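PDB 5LGD: PfEMP1 variant 1 of strain MC from Plasmodium falciparum, which probably binds a host cell-surface receptor and is represented here by one helical, DBL-clan piece of a much longer protein. Local coordinates for residues B[5-10]-B[68-73]; B[18-23]-B[106-111]; B[24-29]-B[150-155]. One frame throughout, in Å; residues are numbered along the deposited sequence. Where two conformers were deposited one is given.

In the fold
Helix 7-29 runs through all three contacts and meets a different helix in each: helix 45-70 at contact 1, helix 106-118 at contact 2 and helix 144-162 at contact 3. Contacts 1 and 3 lie on opposite sides of the chain's centre, with their own centres about 26 Å apart. Contact 2 is about 22 Å from contact 1 and 12 Å from contact 3, centre to centre. Contacts 2 and 3 are joined directly, S22 OG lying 2.7 Å from E152 OE1 in a probable hydrogen bond. Of the three, contact 1 alone is touched by the chain of another protein, through F70, Q73 and N8.

Contact 1 (B[5-10]-B[68-73]); sequences MSYNAF and DHFRKQ
Y7, in the first turn of helix 7-29, packs against H69 and F70 of helix 45-70, joining the start of one long helix to the far part of the next. The tyrosine CG stands anti to the backbone N (chi1 179°), which carries the ring out to H69 on one face and F70 at its edge. H69 meets that face edge-on: the centroids are 4.7 Å apart, the planes make 65°, and ND1 lies 3.4 Å from Y7 CD1, toward the rim of the ring rather than its middle. F70 comes instead to the tyrosine's edge, with CD2 3.9 Å from Y7 CE2, and the two side chains cross at roughly a right angle. The phenol oxygen reaches further, OH sitting 3.3 Å from F70 CB while it hydrogen-bonds to I66 O, a grip that fixes the outer end of the ring.

S6 is the N-cap of helix 7-29, its OG accepting from A9 N at 3.1 Å. On the other segment a type I turn spans F70 to Q73. It folds the Q73 amide back so that NE2 donates to F70 O, at 2.9 Å and in the carbonyl plane, while sitting over the centre of the F70 ring, 3.1 Å above it. The same ring meets F85 of helix 82-90 and an aromatic side chain of the other protein's chain, and Q73 OE1 hydrogen-bonds to a polar side chain of that chain.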
loop_
_atom_site.group_PDB
_atom_site.type_symbol
_atom_site.label_atom_id
_atom_site.label_comp_id
_atom_site.label_asym_id
_atom_site.label_seq_id
_atom_site.Cartn_x
_atom_site.Cartn_y
_atom_site.Cartn_z
ATOM N N MET B 5 -31.491 9.448 5.011
ATOM C CA MET B 5 -30.096 9.867 5.050
ATOM C C MET B 5 -29.252 8.849 4.267
ATOM O O MET B 5 -29.821 8.036 3.532
ATOM C CB MET B 5 -29.649 9.907 6.528
ATOM C CG MET B 5 -29.958 8.633 7.300
ATOM S SD MET B 5 -30.469 8.894 9.033
ATOM C CE MET B 5 -32.202 8.616 8.877
ATOM N N SER B 6 -27.905 8.872 4.439
ATOM C CA SER B 6 -27.006 7.897 3.803
ATOM C C SER B 6 -27.322 6.519 4.383
ATOM O O SER B 6 -27.797 6.442 5.523
ATOM C CB SER B 6 -25.543 8.255 4.056
ATOM O OG SER B 6 -25.056 7.845 5.330
ATOM N N TYR B 7 -27.084 5.439 3.612
ATOM C CA TYR B 7 -27.346 4.075 4.084
ATOM C C TYR B 7 -26.585 3.790 5.398
ATOM O O TYR B 7 -27.220 3.417 6.376
ATOM C CB TYR B 7 -27.116 2.999 2.997
ATOM C CG TYR B 7 -27.356 1.593 3.511
ATOM C CD1 TYR B 7 -28.643 1.149 3.823
ATOM C CD2 TYR B 7 -26.292 0.726 3.745
ATOM C CE1 TYR B 7 -28.860 -0.128 4.340
ATOM C CE2 TYR B 7 -26.500 -0.558 4.240
ATOM C CZ TYR B 7 -27.780 -0.977 4.551
ATOM O OH TYR B 7 -27.945 -2.232 5.081
ATOM N N ASN B 8 -25.277 4.117 5.461
ATOM C CA ASN B 8 -24.443 3.945 6.659
ATOM C C ASN B 8 -25.069 4.644 7.866
ATOM O O ASN B 8 -25.307 3.992 8.872
ATOM C CB ASN B 8 -22.997 4.400 6.415
ATOM C CG ASN B 8 -22.063 4.141 7.594
ATOM O OD1 ASN B 8 -21.806 5.023 8.445
ATOM N ND2 ASN B 8 -21.541 2.921 7.677
ATOM N N ALA B 9 -25.453 5.925 7.722
ATOM C CA ALA B 9 -26.116 6.714 8.778
ATOM C C ALA B 9 -27.433 6.075 9.212
ATOM O O ALA B 9 -27.690 5.953 10.416
ATOM C CB ALA B 9 -26.376 8.130 8.289
ATOM N N PHE B 10 -28.271 5.667 8.222
ATOM C CA PHE B 10 -29.559 5.054 8.497
ATOM C C PHE B 10 -29.424 3.740 9.244
ATOM O O PHE B 10 -30.128 3.521 10.236
ATOM C CB PHE B 10 -30.382 4.877 7.209
ATOM C CG PHE B 10 -31.729 4.260 7.474
ATOM C CD1 PHE B 10 -32.800 5.042 7.873
ATOM C CD2 PHE B 10 -31.921 2.887 7.345
ATOM C CE1 PHE B 10 -34.033 4.462 8.170
ATOM C CE2 PHE B 10 -33.167 2.314 7.597
ATOM C CZ PHE B 10 -34.201 3.099 8.046
ATOM N N ASP B 68 -31.085 -6.693 2.959
ATOM C CA ASP B 68 -31.177 -6.796 1.503
ATOM C C ASP B 68 -30.374 -5.717 0.795
ATOM O O ASP B 68 -29.672 -6.039 -0.161
ATOM C CB ASP B 68 -32.645 -6.836 1.046
ATOM C CG ASP B 68 -33.263 -8.221 1.146
ATOM O OD1 ASP B 68 -32.558 -9.216 0.822
ATOM O OD2 ASP B 68 -34.465 -8.313 1.490
ATOM N N HIS B 69 -30.392 -4.467 1.299
ATOM C CA HIS B 69 -29.586 -3.399 0.690
ATOM C C HIS B 69 -28.098 -3.590 1.014
ATOM O O HIS B 69 -27.252 -3.272 0.177
ATOM C CB HIS B 69 -30.056 -1.988 1.126
ATOM C CG HIS B 69 -29.527 -0.912 0.222
ATOM N ND1 HIS B 69 -28.540 -0.047 0.637
ATOM C CD2 HIS B 69 -29.795 -0.667 -1.080
ATOM C CE1 HIS B 69 -28.261 0.719 -0.400
ATOM N NE2 HIS B 69 -28.987 0.382 -1.459
ATOM N N PHE B 70 -27.783 -4.151 2.206
ATOM C CA PHE B 70 -26.403 -4.425 2.638
ATOM C C PHE B 70 -25.718 -5.415 1.700
ATOM O O PHE B 70 -24.524 -5.304 1.437
ATOM C CB PHE B 70 -26.390 -4.985 4.071
ATOM C CG PHE B 70 -25.057 -4.905 4.766
ATOM C CD1 PHE B 70 -24.135 -5.936 4.656
ATOM C CD2 PHE B 70 -24.729 -3.809 5.544
ATOM C CE1 PHE B 70 -22.913 -5.866 5.305
ATOM C CE2 PHE B 70 -23.496 -3.733 6.173
ATOM C CZ PHE B 70 -22.602 -4.770 6.062
ATOM N N ARG B 71 -26.466 -6.409 1.256
ATOM C CA ARG B 71 -26.010 -7.456 0.352
ATOM C C ARG B 71 -25.803 -6.924 -1.074
ATOM O O ARG B 71 -25.235 -7.625 -1.909
ATOM C CB ARG B 71 -26.985 -8.644 0.371
ATOM C CG ARG B 71 -26.928 -9.392 1.691
ATOM C CD ARG B 71 -27.730 -10.678 1.625
ATOM N NE ARG B 71 -27.797 -11.289 2.951
ATOM C CZ ARG B 71 -28.897 -11.386 3.686
ATOM N NH1 ARG B 71 -28.850 -11.939 4.891
ATOM N NH2 ARG B 71 -30.064 -10.976 3.204
ATOM N N LYS B 72 -26.261 -5.681 -1.351
ATOM C CA LYS B 72 -26.100 -5.072 -2.669
ATOM C C LYS B 72 -24.826 -4.218 -2.771
ATOM O O LYS B 72 -24.529 -3.750 -3.877
ATOM C CB LYS B 72 -27.363 -4.307 -3.099
ATOM C CG LYS B 72 -28.452 -5.264 -3.554
ATOM C CD LYS B 72 -29.868 -4.763 -3.320
ATOM C CE LYS B 72 -30.833 -5.927 -3.414
ATOM N NZ LYS B 72 -32.255 -5.497 -3.423
ATOM N N GLN B 73 -24.026 -4.078 -1.651
ATOM C CA GLN B 73 -22.775 -3.296 -1.675
ATOM C C GLN B 73 -21.730 -3.864 -2.652
ATOM O O GLN B 73 -21.490 -5.078 -2.694
ATOM C CB GLN B 73 -22.176 -3.104 -0.299
ATOM C CG GLN B 73 -23.088 -2.424 0.719
ATOM C CD GLN B 73 -22.421 -2.506 2.063
ATOM O OE1 GLN B 73 -21.605 -1.656 2.432
ATOM N NE2 GLN B 73 -22.711 -3.566 2.791
#

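Contact 2 (B[18-23]-B[106-111]); sequences MLIDSI and ANEIKR
I20 and I23, one turn apart on helix 7-29, present their branches to E108 and R111, likewise one turn apart on helix 106-118. The CD1 of I20 projects across the E108 side chain at about a right angle and lies against both its aliphatic part and its carboxylate, 3.5 Å from E108 CG and 3.6 Å from E108 OE1. E108 has its CG anti to the backbone N (chi1 164°) and the chain extended beyond, and OE1 is also hydrogen-bonded to H16 NE2 on helix 7-29. The short segments of the two helices pass 10.8 Å apart at 65°, a steep crossing within the helical DBL-clan fold, and I112 continues the apolar packing against both isoleucines.

I23 meets R111 with both branches. CD1 lies 3.7 Å from R111 CB, at the root of the arginine, while CG2 comes to the edge of the guanidinium, 3.4 Å from NE. The latter approach, together with I20 CD1 at 3.5 Å from R111 NH2, belongs to one of two modelled conformers and is correspondingly less certain. In that conformer the chain bends at chi3 (-32°), and NE is buried against I23 without a polar partner in the model.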
loop_
_atom_site.group_PDB
_atom_site.type_symbol
_atom_site.label_atom_id
_atom_site.label_comp_id
_atom_site.label_asym_id
_atom_site.label_seq_id
_atom_site.Cartn_x
_atom_site.Cartn_y
_atom_site.Cartn_z
ATOM N N MET B 18 -33.827 0.531 17.503
ATOM C CA MET B 18 -34.545 -0.699 17.805
ATOM C C MET B 18 -34.089 -1.256 19.182
ATOM O O MET B 18 -34.946 -1.656 19.986
ATOM C CB MET B 18 -34.536 -1.713 16.636
ATOM C CG MET B 18 -33.470 -2.767 16.694
ATOM S SD MET B 18 -34.018 -4.157 17.703
ATOM C CE MET B 18 -32.667 -5.186 17.495
ATOM N N LEU B 19 -32.786 -1.147 19.498
ATOM C CA LEU B 19 -32.221 -1.605 20.778
ATOM C C LEU B 19 -32.791 -0.830 21.939
ATOM O O LEU B 19 -33.102 -1.416 22.989
ATOM C CB LEU B 19 -30.688 -1.509 20.758
ATOM C CG LEU B 19 -29.983 -2.505 19.793
ATOM C CD1 LEU B 19 -28.482 -2.278 19.769
ATOM C CD2 LEU B 19 -30.255 -3.926 20.183
ATOM N N ILE B 20 -33.013 0.475 21.700
ATOM C CA ILE B 20 -33.574 1.429 22.638
ATOM C C ILE B 20 -35.054 1.131 22.843
ATOM O O ILE B 20 -35.515 1.107 23.975
ATOM C CB ILE B 20 -33.233 2.907 22.229
ATOM C CG1 ILE B 20 -31.716 3.244 22.455
ATOM C CG2 ILE B 20 -34.080 3.942 22.965
ATOM C CD1 ILE B 20 -31.075 2.752 23.676
ATOM N N ASP B 21 -35.778 0.866 21.778
ATOM C CA ASP B 21 -37.195 0.504 21.830
ATOM C C ASP B 21 -37.376 -0.807 22.593
ATOM O O ASP B 21 -38.242 -0.900 23.459
ATOM C CB ASP B 21 -37.779 0.426 20.424
ATOM C CG ASP B 21 -37.964 1.738 19.687
ATOM O OD1 ASP B 21 -37.968 2.792 20.344
ATOM O OD2 ASP B 21 -38.162 1.701 18.457
ATOM N N SER B 22 -36.494 -1.781 22.361
ATOM C CA SER B 22 -36.525 -3.060 23.078
ATOM C C SER B 22 -36.421 -2.814 24.613
ATOM O O SER B 22 -37.217 -3.360 25.378
ATOM C CB SER B 22 -35.432 -3.989 22.554
ATOM O OG SER B 22 -35.573 -5.300 23.075
ATOM N N ILE B 23 -35.543 -1.900 25.031
ATOM C CA ILE B 23 -35.380 -1.506 26.441
ATOM C C ILE B 23 -36.607 -0.744 26.946
ATOM O O ILE B 23 -37.020 -0.940 28.091
ATOM C CB ILE B 23 -34.097 -0.641 26.645
ATOM C CG1 ILE B 23 -32.799 -1.417 26.324
ATOM C CG2 ILE B 23 -34.057 0.003 28.038
ATOM C CD1 ILE B 23 -31.620 -0.467 25.950
ATOM N N ALA B 106 -22.651 6.214 27.408
ATOM C CA ALA B 106 -22.167 4.989 28.049
ATOM C C ALA B 106 -23.248 4.212 28.796
ATOM O O ALA B 106 -23.194 2.977 28.867
ATOM C CB ALA B 106 -21.015 5.324 28.989
ATOM N N ASN B 107 -24.214 4.920 29.369
ATOM C CA ASN B 107 -25.290 4.298 30.128
ATOM C C ASN B 107 -26.271 3.614 29.250
ATOM O O ASN B 107 -26.824 2.584 29.621
ATOM C CB ASN B 107 -25.971 5.299 31.014
ATOM C CG ASN B 107 -26.757 4.634 32.091
ATOM O OD1 ASN B 107 -26.225 3.957 32.967
ATOM N ND2 ASN B 107 -28.039 4.700 31.971
ATOM N N GLU B 108 -26.489 4.179 28.067
ATOM C CA GLU B 108 -27.315 3.579 27.052
ATOM C C GLU B 108 -26.625 2.231 26.666
ATOM O O GLU B 108 -27.319 1.224 26.531
ATOM C CB GLU B 108 -27.432 4.567 25.877
ATOM C CG GLU B 108 -27.927 4.000 24.584
ATOM C CD GLU B 108 -28.019 5.084 23.539
ATOM O OE1 GLU B 108 -29.058 5.784 23.516
ATOM O OE2 GLU B 108 -27.058 5.237 22.749
ATOM N N ILE B 109 -25.273 2.197 26.629
ATOM C CA ILE B 109 -24.513 0.975 26.305
ATOM C C ILE B 109 -24.706 -0.056 27.416
ATOM O O ILE B 109 -25.037 -1.196 27.113
ATOM C CB ILE B 109 -23.018 1.266 25.984
ATOM C CG1 ILE B 109 -22.880 2.157 24.745
ATOM C CG2 ILE B 109 -22.166 -0.027 25.885
ATOM C CD1 ILE B 109 -23.352 1.587 23.445
ATOM N N LYS B 110 -24.617 0.369 28.695
ATOM C CA LYS B 110 -24.852 -0.501 29.859
ATOM C C LYS B 110 -26.204 -1.255 29.739
ATOM O O LYS B 110 -26.240 -2.467 29.948
ATOM C CB LYS B 110 -24.830 0.331 31.153
ATOM C CG LYS B 110 -24.757 -0.472 32.455
ATOM C CD LYS B 110 -24.691 0.494 33.629
ATOM C CE LYS B 110 -24.286 -0.184 34.898
ATOM N NZ LYS B 110 -24.050 0.806 35.972
ATOM N N ARG B 111 -27.304 -0.505 29.435
ATOM C CA ARG B 111 -28.677 -1.006 29.271
ATOM C C ARG B 111 -28.766 -2.020 28.112
ATOM O O ARG B 111 -29.431 -3.056 28.249
ATOM C CB ARG B 111 -29.695 0.155 29.023
ATOM C CG ARG B 111 -29.758 1.265 30.092
ATOM C CD ARG B 111 -31.062 2.099 30.187
ATOM N NE ARG B 111 -31.812 2.328 28.941
ATOM C CZ ARG B 111 -31.522 3.249 28.021
ATOM N NH1 ARG B 111 -30.446 4.000 28.143
ATOM N NH2 ARG B 111 -32.270 3.369 26.934
#

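Contact 3 (B[24-29]-B[150-155]); sequences KWRDEH and QHEQKE
R26 and E152 bridge helices 7-29 and 144-162, which together with helix 45-70 form the three-long-helix core of this DBL-clan piece. The tight part of the contact is a single ion pair. R26 presents the end of its guanidinium, NH1 and NH2, to the two carboxylate oxygens, so that each nitrogen serves one oxygen. NH1 donates to OE1 of E152 at 2.9 Å and almost straight (172°), meeting its syn lone pair close to the guanidinium plane. The second bond, from R26 NH2 to E152 OE2, is also 2.9 Å long but more bent, with the partners tilted somewhat out of each other's planes. The groups are nevertheless nearly coplanar, 18° apart. E152 is buried against F52 and W55 of helix 45-70, and its chain folds at chi2 (-62°) to bring the carboxylate round to the arginine.

Away from this pair the helices hardly meet. Their short segments lie 14.0 Å apart, so the long arginine does the spanning. E155 approaches R26 only through CG, 4.2 Å from NH2, its carboxylate remaining more distant, and H151 NE2 lies at the looser separation of 4.5 Å from R26 NH2. K24, D27 and E28 on one helix and K154 on the other are exposed. The C49-C159 disulfide ties helix 45-70 to helix 144-162 one turn beyond E155. At the buried end both partners of the ion pair are held again by one residue of the preceding turn: S22 O accepts from R26 NH1, and S22 OG is hydrogen-bonded to E152 OE1.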
loop_
_atom_site.group_PDB
_atom_site.type_symbol
_atom_site.label_atom_id
_atom_site.label_comp_id
_atom_site.label_asym_id
_atom_site.label_seq_id
_atom_site.Cartn_x
_atom_site.Cartn_y
_atom_site.Cartn_z
ATOM N N LYS B 24 -37.133 0.179 26.118
ATOM C CA LYS B 24 -38.291 1.017 26.479
ATOM C C LYS B 24 -39.563 0.194 26.693
ATOM O O LYS B 24 -40.457 0.674 27.380
ATOM C CB LYS B 24 -38.522 2.131 25.447
ATOM C CG LYS B 24 -37.611 3.332 25.617
ATOM C CD LYS B 24 -37.585 4.134 24.324
ATOM C CE LYS B 24 -37.545 5.622 24.559
ATOM N NZ LYS B 24 -36.182 6.102 24.917
ATOM N N TRP B 25 -39.635 -1.048 26.122
ATOM C CA TRP B 25 -40.774 -1.945 26.340
ATOM C C TRP B 25 -40.812 -2.372 27.797
ATOM O O TRP B 25 -41.880 -2.412 28.388
ATOM C CB TRP B 25 -40.733 -3.159 25.410
ATOM C CG TRP B 25 -41.362 -2.876 24.083
ATOM C CD1 TRP B 25 -40.723 -2.761 22.880
ATOM C CD2 TRP B 25 -42.759 -2.657 23.820
ATOM N NE1 TRP B 25 -41.637 -2.499 21.882
ATOM C CE2 TRP B 25 -42.892 -2.407 22.437
ATOM C CE3 TRP B 25 -43.909 -2.623 24.627
ATOM C CZ2 TRP B 25 -44.143 -2.179 21.832
ATOM C CZ3 TRP B 25 -45.141 -2.390 24.032
ATOM C CH2 TRP B 25 -45.247 -2.134 22.657
ATOM N N ARG B 26 -39.635 -2.590 28.391
ATOM C CA ARG B 26 -39.499 -2.943 29.797
ATOM C C ARG B 26 -39.624 -1.728 30.688
ATOM O O ARG B 26 -40.312 -1.811 31.696
ATOM C CB ARG B 26 -38.207 -3.719 30.062
ATOM C CG ARG B 26 -38.268 -5.171 29.555
ATOM C CD ARG B 26 -37.947 -5.291 28.068
ATOM N NE ARG B 26 -37.792 -6.682 27.665
ATOM C CZ ARG B 26 -37.743 -7.100 26.412
ATOM N NH1 ARG B 26 -37.889 -6.236 25.410
ATOM N NH2 ARG B 26 -37.588 -8.389 26.145
ATOM N N ASP B 27 -39.039 -0.586 30.295
ATOM C CA ASP B 27 -39.100 0.686 31.071
ATOM C C ASP B 27 -40.546 1.200 31.229
ATOM O O ASP B 27 -40.927 1.699 32.292
ATOM C CB ASP B 27 -38.264 1.758 30.360
ATOM C CG ASP B 27 -36.771 1.611 30.548
ATOM O OD1 ASP B 27 -36.338 0.554 31.086
ATOM O OD2 ASP B 27 -36.031 2.560 30.183
ATOM N N GLU B 28 -41.353 1.037 30.166
ATOM C CA GLU B 28 -42.755 1.461 30.131
ATOM C C GLU B 28 -43.749 0.350 30.544
ATOM O O GLU B 28 -44.670 0.626 31.315
ATOM C CB GLU B 28 -43.111 2.061 28.748
ATOM C CG GLU B 28 -42.624 3.495 28.591
ATOM C CD GLU B 28 -42.429 3.983 27.170
ATOM O OE1 GLU B 28 -41.307 4.434 26.846
ATOM O OE2 GLU B 28 -43.404 3.946 26.387
ATOM N N HIS B 29 -43.563 -0.892 30.030
ATOM C CA HIS B 29 -44.496 -1.997 30.280
ATOM C C HIS B 29 -43.830 -3.257 30.834
ATOM O O HIS B 29 -44.219 -4.383 30.479
ATOM C CB HIS B 29 -45.329 -2.299 29.026
ATOM C CG HIS B 29 -45.743 -1.064 28.300
ATOM N ND1 HIS B 29 -46.785 -0.283 28.745
ATOM C CD2 HIS B 29 -45.196 -0.483 27.207
ATOM C CE1 HIS B 29 -46.854 0.737 27.904
ATOM N NE2 HIS B 29 -45.919 0.659 26.962
ATOM N N GLN B 150 -35.439 -12.801 17.393
ATOM C CA GLN B 150 -35.936 -14.162 17.650
ATOM C C GLN B 150 -36.305 -14.269 19.142
ATOM O O GLN B 150 -37.398 -14.740 19.481
ATOM C CB GLN B 150 -34.873 -15.211 17.275
ATOM C CG GLN B 150 -35.050 -15.791 15.868
ATOM C CD GLN B 150 -33.802 -15.862 15.017
ATOM O OE1 GLN B 150 -32.707 -16.241 15.464
ATOM N NE2 GLN B 150 -33.975 -15.584 13.731
ATOM N N HIS B 151 -35.402 -13.769 20.023
ATOM C CA HIS B 151 -35.602 -13.740 21.475
ATOM C C HIS B 151 -36.862 -12.939 21.827
ATOM O O HIS B 151 -37.637 -13.352 22.698
ATOM C CB HIS B 151 -34.369 -13.153 22.186
ATOM C CG HIS B 151 -34.592 -12.879 23.641
ATOM N ND1 HIS B 151 -34.395 -13.860 24.594
ATOM C CD2 HIS B 151 -35.037 -11.756 24.251
ATOM C CE1 HIS B 151 -34.699 -13.298 25.750
ATOM N NE2 HIS B 151 -35.090 -12.031 25.595
ATOM N N GLU B 152 -37.065 -11.812 21.131
ATOM C CA GLU B 152 -38.199 -10.910 21.311
ATOM C C GLU B 152 -39.509 -11.594 20.965
ATOM O O GLU B 152 -40.506 -11.387 21.651
ATOM C CB GLU B 152 -37.997 -9.606 20.511
ATOM C CG GLU B 152 -36.883 -8.712 21.047
ATOM C CD GLU B 152 -37.061 -8.190 22.463
ATOM O OE1 GLU B 152 -37.552 -7.047 22.606
ATOM O OE2 GLU B 152 -36.615 -8.870 23.419
ATOM N N GLN B 153 -39.498 -12.422 19.916
ATOM C CA GLN B 153 -40.649 -13.200 19.465
ATOM C C GLN B 153 -41.062 -14.224 20.538
ATOM O O GLN B 153 -42.252 -14.467 20.711
ATOM C CB GLN B 153 -40.319 -13.897 18.147
ATOM C CG GLN B 153 -41.546 -14.396 17.380
ATOM C CD GLN B 153 -42.284 -13.262 16.698
ATOM O OE1 GLN B 153 -41.875 -12.772 15.634
ATOM N NE2 GLN B 153 -43.399 -12.835 17.288
ATOM N N LYS B 154 -40.072 -14.805 21.255
ATOM C CA LYS B 154 -40.269 -15.771 22.339
ATOM C C LYS B 154 -40.770 -15.095 23.597
ATOM O O LYS B 154 -41.585 -15.690 24.287
ATOM C CB LYS B 154 -38.999 -16.593 22.609
ATOM C CG LYS B 154 -38.742 -17.651 21.534
ATOM C CD LYS B 154 -37.256 -17.903 21.304
ATOM C CE LYS B 154 -37.009 -18.738 20.065
ATOM N NZ LYS B 154 -35.564 -19.032 19.864
ATOM N N GLU B 155 -40.311 -13.855 23.894
ATOM C CA GLU B 155 -40.772 -13.095 25.056
ATOM C C GLU B 155 -42.207 -12.594 24.897
ATOM O O GLU B 155 -42.968 -12.646 25.861
ATOM C CB GLU B 155 -39.818 -11.959 25.433
ATOM C CG GLU B 155 -38.547 -12.458 26.105
ATOM C CD GLU B 155 -38.741 -13.285 27.365
ATOM O OE1 GLU B 155 -39.366 -12.772 28.321
ATOM O OE2 GLU B 155 -38.296 -14.457 27.385
#